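Local atomic coordinates of diaminobutyrate-pyruvate transaminase and L-2,4-diaminobutyrate decarboxylase (Vibrio parahaemolyticus, PDB entry 2QMA), a protein that probably uses pyridoxal phosphate in transamination and decarboxylation linked to L-2,4-diaminobutyrate, the piece here being its C-terminal decarboxylase-like domain. Residues Val206-Lys209 and Lys210-Phe213; Ala266-Asp270 and His271-Asp275; Ser128-Ser131 and Trp132-Ser136; Glu18-His22 and Phe23-Gly27. One frame throughout, in Å; residues are numbered along the deposited sequence. Where two conformers were deposited one is given.

Contact 1 of 4, residues Val206-Lys209 and Lys210-Phe213; sequences VCSK and KSHF
S211 turns back onto S208 and C207. Its CB packs against C207 CB at 3.9 Å and lies 3.6 Å from S208 O. OG, the tip, comes closer still to the strand. It sits 3.3 Å from C207 CB and accepts a hydrogen bond from S208 N at 3.1 Å, bent to 146° at the hydrogen. A chi1 of -69° swings OG to the N side of its residue, where it faces S208 N. The same hydroxyl has a weak hydrogen bond with T265 OG1 on the adjoining strand 258-265.

S208 answers with two acceptors. Its O takes S211 N, which stands well above the carbonyl plane rather than on a lone pair. Its OG takes K210 N at 3.1 Å, two residues on, which makes an ST turn. Water 1 donates to S208 O and S211 O and bridges the two carbonyl oxygens across the turn. The lysine chains of K209 and K210 both start out away from the turn.

The arrangement is a type I beta turn, S208 to S211. It ends the parallel strand 203-208 in the large mixed sheet and leads to helix 214-221.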
ATOM      1  N   VAL A 206      -8.804  10.646 -22.805  1.00  8.59           N
ATOM      2  CA  VAL A 206      -7.964  10.542 -23.979  1.00  9.31           C
ATOM      3  C   VAL A 206      -6.556  10.090 -23.542  1.00  9.73           C
ATOM      4  O   VAL A 206      -5.978  10.636 -22.582  1.00  9.98           O
ATOM      5  CB  VAL A 206      -7.882  11.940 -24.726  1.00  8.57           C
ATOM      6  CG1 VAL A 206      -6.972  11.807 -25.955  1.00  7.80           C
ATOM      7  CG2 VAL A 206      -9.257  12.491 -25.065  1.00 10.90           C
ATOM      8  N   CYS A 207      -6.027   9.061 -24.193  1.00 10.75           N
ATOM      9  CA  CYS A 207      -4.651   8.619 -23.942  1.00 12.72           C
ATOM     10  C   CYS A 207      -4.047   8.022 -25.224  1.00 13.80           C
ATOM     11  O   CYS A 207      -4.721   7.927 -26.247  1.00 14.65           O
ATOM     12  CB  CYS A 207      -4.611   7.612 -22.784  1.00 11.72           C
ATOM     13  SG  CYS A 207      -5.435   6.090 -23.134  1.00 18.25           S
ATOM     14  N   SER A 208      -2.777   7.661 -25.175  1.00 14.97           N
ATOM     15  CA  SER A 208      -2.122   7.107 -26.359  1.00 16.79           C
ATOM     16  C   SER A 208      -2.252   5.597 -26.296  1.00 17.87           C
ATOM     17  O   SER A 208      -2.555   5.029 -25.242  1.00 16.96           O
ATOM     18  CB  SER A 208      -0.677   7.554 -26.473  1.00 17.60           C
ATOM     19  OG  SER A 208       0.192   6.738 -25.731  1.00 21.70           O
ATOM     20  N   LYS A 209      -2.029   4.941 -27.429  1.00 20.14           N
ATOM     21  CA  LYS A 209      -1.947   3.487 -27.465  1.00 21.43           C
ATOM     22  C   LYS A 209      -0.839   2.902 -26.574  1.00 22.28           C
ATOM     23  O   LYS A 209      -0.888   1.715 -26.209  1.00 22.44           O
ATOM     24  CB  LYS A 209      -1.822   3.010 -28.920  1.00 21.98           C
ATOM     25  CG  LYS A 209      -2.973   3.546 -29.807  1.00 25.65           C
ATOM     26  CD  LYS A 209      -3.550   2.477 -30.720  1.00 31.23           C
ATOM     27  CE  LYS A 209      -4.663   1.700 -29.986  1.00 34.54           C
ATOM     28  NZ  LYS A 209      -5.349   0.681 -30.873  1.00 36.18           N
ATOM     29  N   LYS A 210       0.157   3.719 -26.226  1.00 22.28           N
ATOM     30  CA  LYS A 210       1.247   3.246 -25.372  1.00 23.64           C
ATOM     31  C   LYS A 210       1.132   3.667 -23.881  1.00 24.72           C
ATOM     32  O   LYS A 210       2.102   3.481 -23.124  1.00 25.28           O
ATOM     33  CB  LYS A 210       2.636   3.639 -25.956  1.00 23.34           C
ATOM     34  CG  LYS A 210       2.999   3.024 -27.297  1.00 23.94           C
ATOM     35  CD  LYS A 210       3.379   1.537 -27.184  1.00 25.62           C
ATOM     36  CE  LYS A 210       3.851   0.955 -28.500  1.00 26.92           C
ATOM     37  NZ  LYS A 210       3.608  -0.529 -28.531  1.00 27.30           N
ATOM     38  N   SER A 211      -0.021   4.224 -23.460  1.00 24.49           N
ATOM     39  CA  SER A 211      -0.197   4.651 -22.070  1.00 25.95           C
ATOM     40  C   SER A 211      -0.283   3.381 -21.228  1.00 26.87           C
ATOM     41  O   SER A 211      -0.570   2.311 -21.768  1.00 26.94           O
ATOM     42  CB  SER A 211      -1.483   5.477 -21.876  1.00 25.74           C
ATOM     43  OG  SER A 211      -1.421   6.748 -22.493  1.00 26.73           O
ATOM     44  N   HIS A 212      -0.036   3.501 -19.919  1.00 27.86           N
ATOM     45  CA  HIS A 212      -0.156   2.348 -19.012  1.00 28.36           C
ATOM     46  C   HIS A 212      -1.608   1.862 -18.881  1.00 28.00           C
ATOM     47  O   HIS A 212      -2.530   2.664 -18.842  1.00 26.86           O
ATOM     48  CB  HIS A 212       0.478   2.628 -17.642  1.00 28.93           C
ATOM     49  CG  HIS A 212       0.787   1.379 -16.879  1.00 30.25           C
ATOM     50  ND1 HIS A 212       0.005   0.932 -15.837  1.00 32.09           N
ATOM     51  CD2 HIS A 212       1.761   0.451 -17.048  1.00 31.26           C
ATOM     52  CE1 HIS A 212       0.504  -0.202 -15.371  1.00 31.91           C
ATOM     53  NE2 HIS A 212       1.560  -0.525 -16.099  1.00 31.65           N
ATOM     54  N   PHE A 213      -1.794   0.541 -18.850  1.00 28.10           N
ATOM     55  CA  PHE A 213      -3.149  -0.012 -18.893  0.60 28.23           C
ATOM     56  C   PHE A 213      -3.924   0.278 -17.615  1.00 27.95           C
ATOM     57  O   PHE A 213      -5.110  -0.019 -17.539  1.00 27.73           O
ATOM     58  CB  PHE A 213      -3.160  -1.519 -19.224  0.60 28.98           C
ATOM     59  CG  PHE A 213      -4.486  -1.999 -19.785  0.60 30.54           C
ATOM     60  CD1 PHE A 213      -4.726  -1.972 -21.159  0.60 31.85           C
ATOM     61  CD2 PHE A 213      -5.508  -2.444 -18.932  0.60 31.18           C
ATOM     62  CE1 PHE A 213      -5.951  -2.398 -21.678  0.60 32.01           C
ATOM     63  CE2 PHE A 213      -6.734  -2.872 -19.439  0.60 30.89           C
ATOM     64  CZ  PHE A 213      -6.958  -2.850 -20.814  0.60 31.04           C
TER
HETATM   65  O   HOH W   1      -3.127   2.798 -23.368  1.00 46.99           O

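Contact 2 of 4, residues Ala266-Asp270 and His271-Asp275; sequences AGTTD and HGAID
T268 bonds to A273 through N and OG1 and to G272 through O. The packed half runs from A266-T268 against G272-I274, two nearly antiparallel runs of chain. A273 O accepts two hydrogen bonds. T268 N arrives at 2.9 Å in the carbonyl plane, on a lone pair; G267 N is tilted from that plane. T268 OG1 accepts A273 N at 3.2 Å. OG1 is wedged between its own backbone N and carbonyl carbon (chi1 63°). CG2 lies beside A273, 3.5 Å from its O. T268 O takes G272 N at 3.0 Å, from above the carbonyl plane. At the far end A266 and I274 form a single beta bridge, and I274 CG2 rests 4.0 Å from A266 CB.

The other end, T269 to H271, is more loosely joined, with one water between the runs, and T269 and D270 are partly exposed. Water 2 accepts from H271 N at 3.0 Å and lies 2.8 Å from T268 OG1. It also sits at the edge of the H271 ring, in plane. T269 points away from the other run. The D270 carboxylate also leads away; it makes a salt bridge with K469 and a hydrogen bond with T460 OG1, so it ties the tip to the second, antiparallel sheet.

This is a hairpin-like loop after strand 258-265. The side chain of T269 is about 7 Å from that of K325, the predicted cofactor lysine, which carries no cofactor in this structure, so the loop borders the probable pyridoxal phosphate site.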
ATOM      1  N   ALA A 266       4.916  10.334 -19.174  1.00 11.61           N
ATOM      2  CA  ALA A 266       6.323  10.720 -19.107  1.00 12.95           C
ATOM      3  C   ALA A 266       7.137   9.474 -18.807  1.00 14.67           C
ATOM      4  O   ALA A 266       7.457   9.189 -17.655  1.00 16.93           O
ATOM      5  CB  ALA A 266       6.590  11.900 -18.043  1.00 12.77           C
ATOM      6  N   GLY A 267       7.384   8.701 -19.854  1.00 14.53           N
ATOM      7  CA  GLY A 267       8.150   7.454 -19.768  1.00 16.07           C
ATOM      8  C   GLY A 267       7.236   6.240 -19.952  1.00 16.09           C
ATOM      9  O   GLY A 267       6.797   5.658 -18.971  1.00 17.06           O
ATOM     10  N   THR A 268       6.946   5.857 -21.201  1.00 16.71           N
ATOM     11  CA  THR A 268       6.119   4.664 -21.469  1.00 18.23           C
ATOM     12  C   THR A 268       6.886   3.382 -21.031  1.00 19.17           C
ATOM     13  O   THR A 268       8.131   3.423 -20.871  1.00 17.96           O
ATOM     14  CB  THR A 268       5.776   4.566 -22.969  1.00 18.59           C
ATOM     15  OG1 THR A 268       6.979   4.389 -23.739  1.00 20.34           O
ATOM     16  CG2 THR A 268       5.038   5.832 -23.453  1.00 19.45           C
ATOM     17  N   THR A 269       6.154   2.276 -20.814  1.00 19.22           N
ATOM     18  CA  THR A 269       6.747   1.081 -20.164  1.00 19.61           C
ATOM     19  C   THR A 269       7.828   0.424 -21.024  1.00 20.04           C
ATOM     20  O   THR A 269       8.895   0.077 -20.504  1.00 20.00           O
ATOM     21  CB  THR A 269       5.662   0.040 -19.712  1.00 19.96           C
ATOM     22  OG1 THR A 269       4.811   0.649 -18.744  1.00 20.22           O
ATOM     23  CG2 THR A 269       6.300  -1.230 -19.084  1.00 19.80           C
ATOM     24  N   ASP A 270       7.569   0.296 -22.329  1.00 18.86           N
ATOM     25  CA  ASP A 270       8.499  -0.359 -23.241  1.00 18.76           C
ATOM     26  C   ASP A 270       9.557   0.551 -23.875  1.00 18.35           C
ATOM     27  O   ASP A 270      10.760   0.194 -23.880  1.00 18.04           O
ATOM     28  CB  ASP A 270       7.739  -1.130 -24.331  1.00 18.98           C
ATOM     29  CG  ASP A 270       6.944  -2.326 -23.773  1.00 20.79           C
ATOM     30  OD1 ASP A 270       7.338  -2.939 -22.728  1.00 16.69           O
ATOM     31  OD2 ASP A 270       5.906  -2.661 -24.389  1.00 23.23           O
ATOM     32  N   HIS A 271       9.117   1.695 -24.418  1.00 16.33           N
ATOM     33  CA  HIS A 271      10.004   2.629 -25.102  1.00 16.88           C
ATOM     34  C   HIS A 271      10.684   3.637 -24.185  1.00 16.08           C
ATOM     35  O   HIS A 271      11.762   4.146 -24.498  1.00 15.90           O
ATOM     36  CB  HIS A 271       9.257   3.360 -26.245  1.00 17.25           C
ATOM     37  CG  HIS A 271       8.906   2.453 -27.389  1.00 18.41           C
ATOM     38  ND1 HIS A 271       9.677   2.355 -28.530  1.00 22.00           N
ATOM     39  CD2 HIS A 271       7.887   1.583 -27.555  1.00 18.01           C
ATOM     40  CE1 HIS A 271       9.148   1.466 -29.348  1.00 17.79           C
ATOM     41  NE2 HIS A 271       8.062   0.983 -28.783  1.00 22.09           N
ATOM     42  N   GLY A 272      10.053   3.977 -23.067  1.00 15.77           N
ATOM     43  CA  GLY A 272      10.552   5.115 -22.297  1.00 14.72           C
ATOM     44  C   GLY A 272      10.266   6.456 -22.963  1.00 14.80           C
ATOM     45  O   GLY A 272      10.866   7.449 -22.621  1.00 14.34           O
ATOM     46  N   ALA A 273       9.357   6.472 -23.940  1.00 15.13           N
ATOM     47  CA  ALA A 273       8.966   7.697 -24.640  1.00 14.41           C
ATOM     48  C   ALA A 273       8.249   8.680 -23.679  1.00 13.32           C
ATOM     49  O   ALA A 273       7.517   8.255 -22.764  1.00 12.58           O
ATOM     50  CB  ALA A 273       8.027   7.327 -25.812  1.00 15.49           C
ATOM     51  N   ILE A 274       8.478   9.967 -23.920  1.00 12.24           N
ATOM     52  CA  ILE A 274       7.868  11.059 -23.158  1.00 13.14           C
ATOM     53  C   ILE A 274       6.981  11.870 -24.111  1.00 11.75           C
ATOM     54  O   ILE A 274       7.473  12.514 -25.054  1.00 11.31           O
ATOM     55  CB  ILE A 274       8.927  11.922 -22.388  1.00 12.14           C
ATOM     56  CG1 ILE A 274       9.802  11.015 -21.508  1.00 14.85           C
ATOM     57  CG2 ILE A 274       8.185  13.007 -21.528  1.00 12.86           C
ATOM     58  CD1 ILE A 274      10.908  11.776 -20.668  1.00 13.99           C
ATOM     59  N   ASP A 275       5.666  11.774 -23.904  1.00 11.13           N
ATOM     60  CA  ASP A 275       4.702  12.544 -24.686  1.00 12.65           C
ATOM     61  C   ASP A 275       5.065  14.040 -24.645  1.00 12.45           C
ATOM     62  O   ASP A 275       5.804  14.507 -23.754  1.00 12.61           O
ATOM     63  CB  ASP A 275       3.262  12.336 -24.172  1.00 12.60           C
ATOM     64  CG  ASP A 275       2.746  10.912 -24.400  1.00 15.24           C
ATOM     65  OD1 ASP A 275       3.196  10.200 -25.336  1.00 15.97           O
ATOM     66  OD2 ASP A 275       1.892  10.490 -23.613  1.00 15.65           O
TER
HETATM   67  O   HOH W   2       6.236   2.051 -25.007  1.00 26.19           O

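Contact 3 of 4, residues Ser128-Ser131 and Trp132-Ser136; sequences SMDS and WDQAS
The Q134 side-chain amide bonds to S131 and to D130. Q134 NE2 gives one hydrogen bond to S131 OG at 2.8 Å and one to D130 OD2 at 3.2 Å. Both partners lie close to the amide plane, but the aspartate oxygen is met from above its own carboxylate plane; the two planes stand 68° apart. S131 OG donates a hydrogen bond to D133 OD1 at 2.7 Å, nearly along the C-O axis. The other oxygen of D133 belongs to the dimer interface: R446 of the second subunit makes a salt bridge to it, and H106 of that subunit a hydrogen bond.

Backbone bonds close the loop. S128-S131 is a type I beta turn, followed by a 3-10 turn, W132-Q134, that leads into helix 136-152. Q134 N reaches S131 O at 3.0 Å, and S128 N reaches Q134 O at the same length.

Packing contacts are few. A135 CB and the selenium of selenomethionine M129 make an apolar pair at 4.0 Å. S128 CB lies against the amide oxygen of Q134. The W132 ring carries S136 CB 3.5 Å above one face, toward the rim, and meets Y56 of the second subunit edge-to-face.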
ATOM      1  N   SER A 128       0.908   5.043  11.724  1.00 15.06           N
ATOM      2  CA  SER A 128      -0.210   5.034  10.811  1.00 16.23           C
ATOM      3  C   SER A 128      -0.557   6.455  10.358  1.00 15.79           C
ATOM      4  O   SER A 128      -0.949   7.299  11.168  1.00 14.66           O
ATOM      5  CB  SER A 128      -1.399   4.339  11.505  1.00 17.77           C
ATOM      6  OG  SER A 128      -2.444   4.164  10.553  1.00 21.12           O
HETATM    7  N   MSE A 129      -0.436   6.703   9.046  1.00 15.11           N
HETATM    8  CA  MSE A 129      -0.470   8.053   8.489  1.00 16.81           C
HETATM    9  C   MSE A 129      -1.836   8.702   8.482  1.00 17.19           C
HETATM   10  O   MSE A 129      -1.947   9.837   8.083  1.00 18.66           O
HETATM   11  CB  MSE A 129       0.071   8.065   7.053  1.00 15.59           C
HETATM   12  CG  MSE A 129       1.507   7.430   6.946  1.00 14.98           C
HETATM   13 SE   MSE A 129       2.803   8.343   8.143  0.70 18.24          SE
HETATM   14  CE  MSE A 129       2.498  10.025   7.356  1.00 13.61           C
ATOM     15  N   ASP A 130      -2.869   8.002   8.934  1.00 18.81           N
ATOM     16  CA  ASP A 130      -4.198   8.585   8.803  1.00 20.02           C
ATOM     17  C   ASP A 130      -4.501   9.677   9.829  1.00 19.67           C
ATOM     18  O   ASP A 130      -5.440  10.482   9.628  1.00 20.09           O
ATOM     19  CB  ASP A 130      -5.308   7.538   8.755  1.00 22.17           C
ATOM     20  CG  ASP A 130      -5.098   6.402   9.719  1.00 27.71           C
ATOM     21  OD1 ASP A 130      -3.951   5.894   9.829  1.00 34.37           O
ATOM     22  OD2 ASP A 130      -6.102   5.962  10.315  1.00 32.58           O
ATOM     23  N   SER A 131      -3.739   9.724  10.927  1.00 17.42           N
ATOM     24  CA  SER A 131      -3.950  10.820  11.843  1.00 15.85           C
ATOM     25  C   SER A 131      -2.669  11.190  12.564  1.00 15.81           C
ATOM     26  O   SER A 131      -1.787  10.352  12.743  1.00 13.16           O
ATOM     27  CB  SER A 131      -4.997  10.457  12.897  1.00 16.97           C
ATOM     28  OG  SER A 131      -4.580   9.321  13.601  1.00 19.60           O
ATOM     29  N   TRP A 132      -2.639  12.445  13.021  1.00 15.54           N
ATOM     30  CA  TRP A 132      -1.473  12.967  13.732  1.00 15.29           C
ATOM     31  C   TRP A 132      -1.198  12.132  14.984  1.00 15.26           C
ATOM     32  O   TRP A 132      -0.031  11.775  15.234  1.00 14.71           O
ATOM     33  CB  TRP A 132      -1.686  14.423  14.085  1.00 15.44           C
ATOM     34  CG  TRP A 132      -0.400  15.092  14.614  1.00 16.23           C
ATOM     35  CD1 TRP A 132       0.498  15.827  13.900  1.00 18.85           C
ATOM     36  CD2 TRP A 132       0.074  15.076  15.962  1.00 17.60           C
ATOM     37  NE1 TRP A 132       1.517  16.281  14.721  1.00 17.85           N
ATOM     38  CE2 TRP A 132       1.278  15.836  15.993  1.00 18.79           C
ATOM     39  CE3 TRP A 132      -0.398  14.492  17.154  1.00 19.27           C
ATOM     40  CZ2 TRP A 132       2.018  16.018  17.157  1.00 15.73           C
ATOM     41  CZ3 TRP A 132       0.344  14.682  18.319  1.00 17.37           C
ATOM     42  CH2 TRP A 132       1.548  15.441  18.301  1.00 16.53           C
ATOM     43  N   ASP A 133      -2.246  11.802  15.762  1.00 15.71           N
ATOM     44  CA  ASP A 133      -2.056  10.957  16.986  1.00 15.46           C
ATOM     45  C   ASP A 133      -1.676   9.489  16.761  1.00 16.20           C
ATOM     46  O   ASP A 133      -1.706   8.681  17.705  1.00 14.97           O
ATOM     47  CB  ASP A 133      -3.253  11.072  17.955  1.00 16.02           C
ATOM     48  CG  ASP A 133      -4.543  10.481  17.402  1.00 17.97           C
ATOM     49  OD1 ASP A 133      -4.623  10.152  16.199  1.00 20.78           O
ATOM     50  OD2 ASP A 133      -5.501  10.351  18.204  1.00 20.63           O
ATOM     51  N   GLN A 134      -1.387   9.126  15.503  1.00 14.98           N
ATOM     52  CA  GLN A 134      -0.827   7.816  15.149  1.00 14.95           C
ATOM     53  C   GLN A 134       0.466   7.990  14.356  1.00 14.48           C
ATOM     54  O   GLN A 134       1.097   7.023  13.964  1.00 14.54           O
ATOM     55  CB  GLN A 134      -1.830   7.006  14.288  1.00 14.58           C
ATOM     56  CG  GLN A 134      -3.125   6.599  14.966  1.00 16.18           C
ATOM     57  CD  GLN A 134      -4.051   5.870  13.956  1.00 16.87           C
ATOM     58  OE1 GLN A 134      -4.166   4.668  13.990  1.00 20.36           O
ATOM     59  NE2 GLN A 134      -4.578   6.594  13.002  1.00 18.91           N
ATOM     60  N   ALA A 135       0.878   9.239  14.147  1.00 15.29           N
ATOM     61  CA  ALA A 135       1.954   9.587  13.214  1.00 14.87           C
ATOM     62  C   ALA A 135       2.362  11.052  13.401  1.00 15.52           C
ATOM     63  O   ALA A 135       2.168  11.887  12.510  1.00 15.34           O
ATOM     64  CB  ALA A 135       1.492   9.337  11.757  1.00 15.09           C
ATOM     65  N   SER A 136       2.999  11.348  14.537  1.00 14.14           N
ATOM     66  CA  SER A 136       3.111  12.717  14.984  1.00 15.25           C
ATOM     67  C   SER A 136       4.206  13.444  14.202  1.00 15.30           C
ATOM     68  O   SER A 136       3.914  14.402  13.472  1.00 16.88           O
ATOM     69  CB  SER A 136       3.362  12.745  16.499  1.00 14.69           C
ATOM     70  OG  SER A 136       4.355  11.814  16.795  1.00 14.00           O
TER

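Contact 4 of 4, residues Glu18-His22 and Phe23-Gly27; sequences EWKKH and FIHTG
H25 and F23 both hydrogen-bond to K20 O. This is the turn that joins helix 16-19 to the segment before helix 32-51, near the N terminus and against the second subunit. H25 NE2 is the closer donor, at 2.7 Å. The bond is almost straight (177°), the oxygen lies in the imidazole plane, and the donor is tilted only modestly from the carbonyl plane. F23 N adds a second bond to the same oxygen at 3.2 Å, from well above that plane. The two donors hold the carbonyl from different directions. H25 CG sits beside its own backbone N (chi1 -39°), and this turns the ring back to K20 O. The K20 chain crosses H25 at about a right angle, with CG 4.1 Å from H25 CE1.

The F23 ring comes next. Its edge meets W19 O, in plane, with CD2 3.6 Å away. H22 O lies over one face.

Further out, H22 N bonds to W19 O. K20 NZ makes a salt bridge with E17 outside the turn. The second subunit covers the aromatic side: Y328 of that subunit meets F23 edge-to-face, and L112 of the same subunit packs on F23 and H22. Water 3 lies beside the turn. Its oxygen is 2.6 Å from K21 O and 2.8 Å from F23 O.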
ATOM      1  N   GLU A  18       5.966 -14.588  28.899  1.00 26.70           N
ATOM      2  CA  GLU A  18       6.500 -15.254  27.696  1.00 26.84           C
ATOM      3  C   GLU A  18       6.080 -14.553  26.391  1.00 25.27           C
ATOM      4  O   GLU A  18       6.800 -14.594  25.387  1.00 25.83           O
ATOM      5  CB  GLU A  18       6.219 -16.767  27.680  1.00 27.31           C
ATOM      6  CG  GLU A  18       4.972 -17.241  26.956  1.00 29.29           C
ATOM      7  CD  GLU A  18       4.765 -18.765  27.037  1.00 29.95           C
ATOM      8  OE1 GLU A  18       3.638 -19.236  26.742  1.00 34.54           O
ATOM      9  OE2 GLU A  18       5.721 -19.491  27.375  1.00 33.29           O
ATOM     10  N   TRP A  19       4.915 -13.911  26.406  1.00 23.33           N
ATOM     11  CA  TRP A  19       4.499 -13.088  25.253  1.00 21.64           C
ATOM     12  C   TRP A  19       5.404 -11.870  25.084  1.00 21.47           C
ATOM     13  O   TRP A  19       5.623 -11.388  23.962  1.00 20.71           O
ATOM     14  CB  TRP A  19       3.052 -12.638  25.405  1.00 20.35           C
ATOM     15  CG  TRP A  19       2.034 -13.750  25.365  1.00 19.44           C
ATOM     16  CD1 TRP A  19       2.205 -15.008  24.855  1.00 17.38           C
ATOM     17  CD2 TRP A  19       0.662 -13.675  25.805  1.00 17.15           C
ATOM     18  NE1 TRP A  19       1.031 -15.723  24.970  1.00 17.62           N
ATOM     19  CE2 TRP A  19       0.075 -14.935  25.554  1.00 15.70           C
ATOM     20  CE3 TRP A  19      -0.113 -12.675  26.408  1.00 14.65           C
ATOM     21  CZ2 TRP A  19      -1.264 -15.211  25.866  1.00 16.94           C
ATOM     22  CZ3 TRP A  19      -1.427 -12.959  26.747  1.00 17.06           C
ATOM     23  CH2 TRP A  19      -1.989 -14.221  26.477  1.00 16.56           C
ATOM     24  N   LYS A  20       5.929 -11.370  26.199  1.00 21.48           N
ATOM     25  CA  LYS A  20       6.780 -10.171  26.176  1.00 22.07           C
ATOM     26  C   LYS A  20       7.902 -10.253  25.135  1.00 21.60           C
ATOM     27  O   LYS A  20       8.260  -9.240  24.514  1.00 21.16           O
ATOM     28  CB  LYS A  20       7.342  -9.866  27.561  1.00 22.35           C
ATOM     29  CG  LYS A  20       6.391  -9.024  28.395  1.00 23.90           C
ATOM     30  CD  LYS A  20       7.013  -8.647  29.704  1.00 25.88           C
ATOM     31  CE  LYS A  20       6.197  -7.583  30.438  1.00 28.07           C
ATOM     32  NZ  LYS A  20       6.530  -7.568  31.910  1.00 28.60           N
ATOM     33  N   LYS A  21       8.417 -11.468  24.939  1.00 21.76           N
ATOM     34  CA  LYS A  21       9.533 -11.726  24.021  1.00 22.44           C
ATOM     35  C   LYS A  21       9.170 -11.353  22.583  1.00 21.32           C
ATOM     36  O   LYS A  21      10.038 -10.920  21.820  1.00 22.00           O
ATOM     37  CB  LYS A  21       9.935 -13.207  24.066  1.00 22.33           C
ATOM     38  CG  LYS A  21      10.449 -13.693  25.409  1.00 25.14           C
ATOM     39  CD  LYS A  21      10.736 -15.205  25.370  1.00 24.82           C
ATOM     40  CE  LYS A  21      11.282 -15.736  26.697  1.00 28.54           C
ATOM     41  NZ  LYS A  21      10.562 -15.221  27.905  1.00 30.37           N
ATOM     42  N   HIS A  22       7.887 -11.520  22.243  1.00 20.23           N
ATOM     43  CA  HIS A  22       7.326 -11.255  20.902  1.00 18.97           C
ATOM     44  C   HIS A  22       7.160  -9.768  20.511  1.00 18.82           C
ATOM     45  O   HIS A  22       6.818  -9.471  19.349  1.00 19.23           O
ATOM     46  CB  HIS A  22       5.970 -11.963  20.746  1.00 17.79           C
ATOM     47  CG  HIS A  22       6.020 -13.441  20.988  1.00 20.49           C
ATOM     48  ND1 HIS A  22       6.996 -14.257  20.450  1.00 20.49           N
ATOM     49  CD2 HIS A  22       5.202 -14.253  21.698  1.00 18.90           C
ATOM     50  CE1 HIS A  22       6.781 -15.504  20.825  1.00 21.73           C
ATOM     51  NE2 HIS A  22       5.693 -15.529  21.577  1.00 21.65           N
ATOM     52  N   PHE A  23       7.386  -8.849  21.457  1.00 18.24           N
ATOM     53  CA  PHE A  23       7.151  -7.407  21.235  1.00 17.07           C
ATOM     54  C   PHE A  23       8.330  -6.520  21.700  1.00 16.34           C
ATOM     55  O   PHE A  23       9.091  -6.888  22.578  1.00 15.60           O
ATOM     56  CB  PHE A  23       5.886  -6.934  21.972  1.00 17.30           C
ATOM     57  CG  PHE A  23       4.602  -7.571  21.480  1.00 16.51           C
ATOM     58  CD1 PHE A  23       3.839  -6.957  20.494  1.00 17.33           C
ATOM     59  CD2 PHE A  23       4.157  -8.772  22.022  1.00 17.86           C
ATOM     60  CE1 PHE A  23       2.634  -7.541  20.039  1.00 18.95           C
ATOM     61  CE2 PHE A  23       2.969  -9.355  21.587  1.00 18.20           C
ATOM     62  CZ  PHE A  23       2.211  -8.753  20.601  1.00 17.68           C
ATOM     63  N   ILE A  24       8.479  -5.349  21.085  1.00 15.63           N
ATOM     64  CA  ILE A  24       9.462  -4.377  21.558  1.00 15.44           C
ATOM     65  C   ILE A  24       8.827  -3.634  22.721  1.00 15.36           C
ATOM     66  O   ILE A  24       7.623  -3.377  22.695  1.00 16.66           O
ATOM     67  CB  ILE A  24       9.808  -3.346  20.434  1.00 15.02           C
ATOM     68  CG1 ILE A  24      10.186  -4.057  19.127  1.00 13.62           C
ATOM     69  CG2 ILE A  24      10.886  -2.359  20.905  1.00 15.70           C
ATOM     70  CD1 ILE A  24       9.980  -3.133  17.848  1.00 14.81           C
ATOM     71  N   HIS A  25       9.631  -3.254  23.711  1.00 14.84           N
ATOM     72  CA  HIS A  25       9.175  -2.402  24.788  1.00 14.92           C
ATOM     73  C   HIS A  25      10.110  -1.215  24.985  1.00 15.88           C
ATOM     74  O   HIS A  25      11.301  -1.221  24.570  1.00 15.86           O
ATOM     75  CB  HIS A  25       8.986  -3.224  26.092  1.00 14.73           C
ATOM     76  CG  HIS A  25       8.394  -4.582  25.842  1.00 15.65           C
ATOM     77  ND1 HIS A  25       7.035  -4.818  25.868  1.00 15.63           N
ATOM     78  CD2 HIS A  25       8.975  -5.760  25.496  1.00 13.17           C
ATOM     79  CE1 HIS A  25       6.803  -6.086  25.563  1.00 17.11           C
ATOM     80  NE2 HIS A  25       7.965  -6.672  25.318  1.00 18.24           N
ATOM     81  N   THR A  26       9.553  -0.174  25.594  1.00 15.93           N
ATOM     82  CA  THR A  26      10.330   1.025  25.901  1.00 16.07           C
ATOM     83  C   THR A  26      11.123   0.842  27.209  1.00 16.22           C
ATOM     84  O   THR A  26      10.819  -0.052  28.024  1.00 15.26           O
ATOM     85  CB  THR A  26       9.416   2.279  25.967  1.00 16.40           C
ATOM     86  OG1 THR A  26       8.458   2.117  27.022  1.00 18.04           O
ATOM     87  CG2 THR A  26       8.687   2.525  24.610  1.00 16.12           C
ATOM     88  N   GLY A  27      12.142   1.669  27.420  1.00 16.52           N
ATOM     89  CA  GLY A  27      12.856   1.655  28.720  1.00 17.25           C
ATOM     90  C   GLY A  27      13.988   0.654  28.732  1.00 17.92           C
ATOM     91  O   GLY A  27      14.309   0.043  27.701  1.00 17.32           O
TER
HETATM   92  O   HOH W   3      11.077  -8.769  22.964  1.00 30.14           O

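In the fold
The four contacts follow in series from the N terminus; none nests in or crosses another. Contact 4 closes the turn that follows helix 16-19, ahead of helix 32-51. Contact 3 closes the loop between helices 113-125 and 136-152. These two lie on the same side of the chain's centre, centres about 23 Å apart, and both touch the second subunit. Contacts 1 and 2 end the neighbouring parallel strands 203-208 and 258-265. They touch each other: K210 O packs on T268 CG2 at 3.8 Å, and H212 CD2 on T269 OG1 at 3.5 Å. Each centre is about 36 Å from that of contact 3, so the set runs from the dimer interface to the ends of two inner strands.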